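PDB 3H04: uncharacterized protein from Staphylococcus aureus subsp. aureus, which is of unknown function but has an alpha/beta-hydrolase fold and probably acts as a serine hydrolase related to the feruloyl esterases. Local coordinates for residues P27-I32 with E58-I63. Numbering follows the deposited sequence.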
loop_
_atom_site.group_PDB
_atom_site.type_symbol
_atom_site.label_atom_id
_atom_site.label_comp_id
_atom_site.label_asym_id
_atom_site.label_seq_id
_atom_site.Cartn_x
_atom_site.Cartn_y
_atom_site.Cartn_z
ATOM N N PRO A 27 8.512 -2.219 26.332
ATOM C CA PRO A 27 8.746 -1.375 25.168
ATOM C C PRO A 27 8.474 -2.077 23.832
ATOM O O PRO A 27 8.393 -3.308 23.765
ATOM C CB PRO A 27 10.232 -1.009 25.285
ATOM C CG PRO A 27 10.797 -1.903 26.380
ATOM C CD PRO A 27 9.747 -2.912 26.721
ATOM N N THR A 28 8.367 -1.272 22.775
ATOM C CA THR A 28 8.086 -1.788 21.463
ATOM C C THR A 28 9.186 -2.705 20.958
ATOM O O THR A 28 10.362 -2.496 21.244
ATOM C CB THR A 28 7.917 -0.653 20.445
ATOM O OG1 THR A 28 7.359 0.498 21.093
ATOM C CG2 THR A 28 6.990 -1.086 19.403
ATOM N N LYS A 29 8.798 -3.732 20.222
ATOM C CA LYS A 29 9.750 -4.572 19.489
ATOM C C LYS A 29 10.140 -3.954 18.135
ATOM O O LYS A 29 11.133 -4.364 17.524
ATOM C CB LYS A 29 9.158 -5.963 19.243
ATOM C CG LYS A 29 9.062 -6.878 20.464
ATOM C CD LYS A 29 8.834 -8.320 19.977
ATOM C CE LYS A 29 8.519 -9.297 21.086
ATOM N NZ LYS A 29 7.061 -9.346 21.402
ATOM N N GLY A 30 9.340 -2.996 17.659
ATOM C CA GLY A 30 9.536 -2.421 16.329
ATOM C C GLY A 30 8.417 -1.477 15.896
ATOM O O GLY A 30 7.417 -1.314 16.575
ATOM N N VAL A 31 8.603 -0.866 14.740
ATOM C CA VAL A 31 7.640 0.056 14.202
ATOM C C VAL A 31 7.204 -0.498 12.855
ATOM O O VAL A 31 8.042 -0.886 12.016
ATOM C CB VAL A 31 8.256 1.480 14.064
ATOM C CG1 VAL A 31 9.572 1.421 13.344
ATOM C CG2 VAL A 31 7.344 2.422 13.276
ATOM N N ILE A 32 5.889 -0.554 12.692
ATOM C CA ILE A 32 5.253 -0.969 11.461
ATOM C C ILE A 32 4.688 0.308 10.826
ATOM O O ILE A 32 3.744 0.890 11.349
ATOM C CB ILE A 32 4.100 -1.939 11.730
ATOM C CG1 ILE A 32 4.585 -3.176 12.487
ATOM C CG2 ILE A 32 3.425 -2.355 10.365
ATOM C CD1 ILE A 32 3.463 -3.963 13.168
ATOM N N GLU A 58 0.219 -5.219 19.804
ATOM C CA GLU A 58 0.533 -5.856 21.073
ATOM C C GLU A 58 1.949 -5.533 21.478
ATOM O O GLU A 58 2.210 -5.178 22.629
ATOM C CB GLU A 58 0.401 -7.365 20.982
ATOM C CG GLU A 58 -1.030 -7.864 20.874
ATOM C CD GLU A 58 -1.144 -9.367 21.125
ATOM O OE1 GLU A 58 -0.436 -9.901 22.015
ATOM O OE2 GLU A 58 -1.948 -10.006 20.404
ATOM N N HIS A 59 2.865 -5.679 20.521
ATOM C CA HIS A 59 4.289 -5.473 20.771
ATOM C C HIS A 59 4.995 -4.551 19.779
ATOM O O HIS A 59 6.178 -4.257 19.960
ATOM C CB HIS A 59 4.976 -6.826 20.884
ATOM C CG HIS A 59 4.547 -7.606 22.091
ATOM N ND1 HIS A 59 4.058 -8.894 22.017
ATOM C CD2 HIS A 59 4.493 -7.256 23.401
ATOM C CE1 HIS A 59 3.746 -9.315 23.234
ATOM N NE2 HIS A 59 3.994 -8.336 24.091
ATOM N N TYR A 60 4.263 -4.068 18.769
ATOM C CA TYR A 60 4.800 -3.174 17.751
ATOM C C TYR A 60 4.054 -1.841 17.761
ATOM O O TYR A 60 2.860 -1.786 18.075
ATOM C CB TYR A 60 4.726 -3.846 16.365
ATOM C CG TYR A 60 5.597 -5.075 16.315
ATOM C CD1 TYR A 60 6.958 -4.983 16.014
ATOM C CD2 TYR A 60 5.099 -6.314 16.650
ATOM C CE1 TYR A 60 7.780 -6.100 16.017
ATOM C CE2 TYR A 60 5.893 -7.416 16.636
ATOM C CZ TYR A 60 7.242 -7.315 16.331
ATOM O OH TYR A 60 8.038 -8.450 16.362
ATOM N N ASP A 61 4.747 -0.754 17.435
ATOM C CA ASP A 61 4.027 0.500 17.127
ATOM C C ASP A 61 3.529 0.415 15.699
ATOM O O ASP A 61 4.204 -0.184 14.845
ATOM C CB ASP A 61 4.943 1.726 17.245
ATOM C CG ASP A 61 5.317 2.049 18.694
ATOM O OD1 ASP A 61 5.021 1.235 19.598
ATOM O OD2 ASP A 61 5.912 3.122 18.890
ATOM N N LEU A 62 2.356 1.007 15.460
ATOM C CA LEU A 62 1.721 1.052 14.158
ATOM C C LEU A 62 1.575 2.515 13.754
ATOM O O LEU A 62 0.956 3.281 14.465
ATOM C CB LEU A 62 0.341 0.372 14.174
ATOM C CG LEU A 62 -0.332 0.305 12.799
ATOM C CD1 LEU A 62 0.520 -0.543 11.846
ATOM C CD2 LEU A 62 -1.736 -0.275 12.945
ATOM N N ILE A 63 2.182 2.891 12.635
ATOM C CA ILE A 63 2.155 4.281 12.178
ATOM C C ILE A 63 1.416 4.374 10.850
ATOM O O ILE A 63 1.867 3.805 9.878
ATOM C CB ILE A 63 3.556 4.818 12.023
ATOM C CG1 ILE A 63 4.340 4.606 13.310
ATOM C CG2 ILE A 63 3.491 6.334 11.683
ATOM C CD1 ILE A 63 5.302 3.425 13.357
#
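A buried aspartate, Asp61, sits on the Val31 side of two adjacent parallel strands and is held by several polar partners. Its OD1 accepts the hydroxyl of Thr28, OG1 lying 2.9 Å from OD1 and well above the carboxylate plane, the two side chains crossing at about a right angle. Thr28 brings the hydroxyl there with OG1 anti to its carbonyl carbon, at a chi1 of -32° that is off the usual staggered value. The carboxylate has further partners: OD1 also takes the backbone N-H of Ala23, and OD2 pairs with Lys22 and with the hydroxyl of Tyr93, so both oxygens are satisfied and the charge probably stays on Asp61. Backbone bonds tie the two segments together, beginning in the lead-in: Lys29 N points almost straight along the C=O axis of His59, 2.7 Å from His59 O. Farther along, Ile32 uses both its backbone groups, its N 2.8 Å from Asp61 O. Its O lies 2.8 Å from Ile63 N. On the other face, Gly30 has no side chain, and the Tyr60 ring lies beside its backbone, with CD1 3.5 Å from Gly30 N. Lys29 CB meets that ring at CE1, while Ile32 CD1 packs against Tyr60 CB at 3.4 Å and Ile32 CG2 against Leu62 CD1. The Tyr60 hydroxyl is hydrogen-bonded to Asn270 and Thr273 of helix 256-273, whose Leu269 touches both Ile32 and Tyr60. At the outer end the Lys29 chain runs alongside His59, bending at chi4 (87°) to set NZ over one face of the imidazole. Strands 30-35 and 60-65, linked through helix 50-56, form a beta-alpha-beta crossover whose two strands lie side by side in the central sheet of an alpha/beta-hydrolase fold.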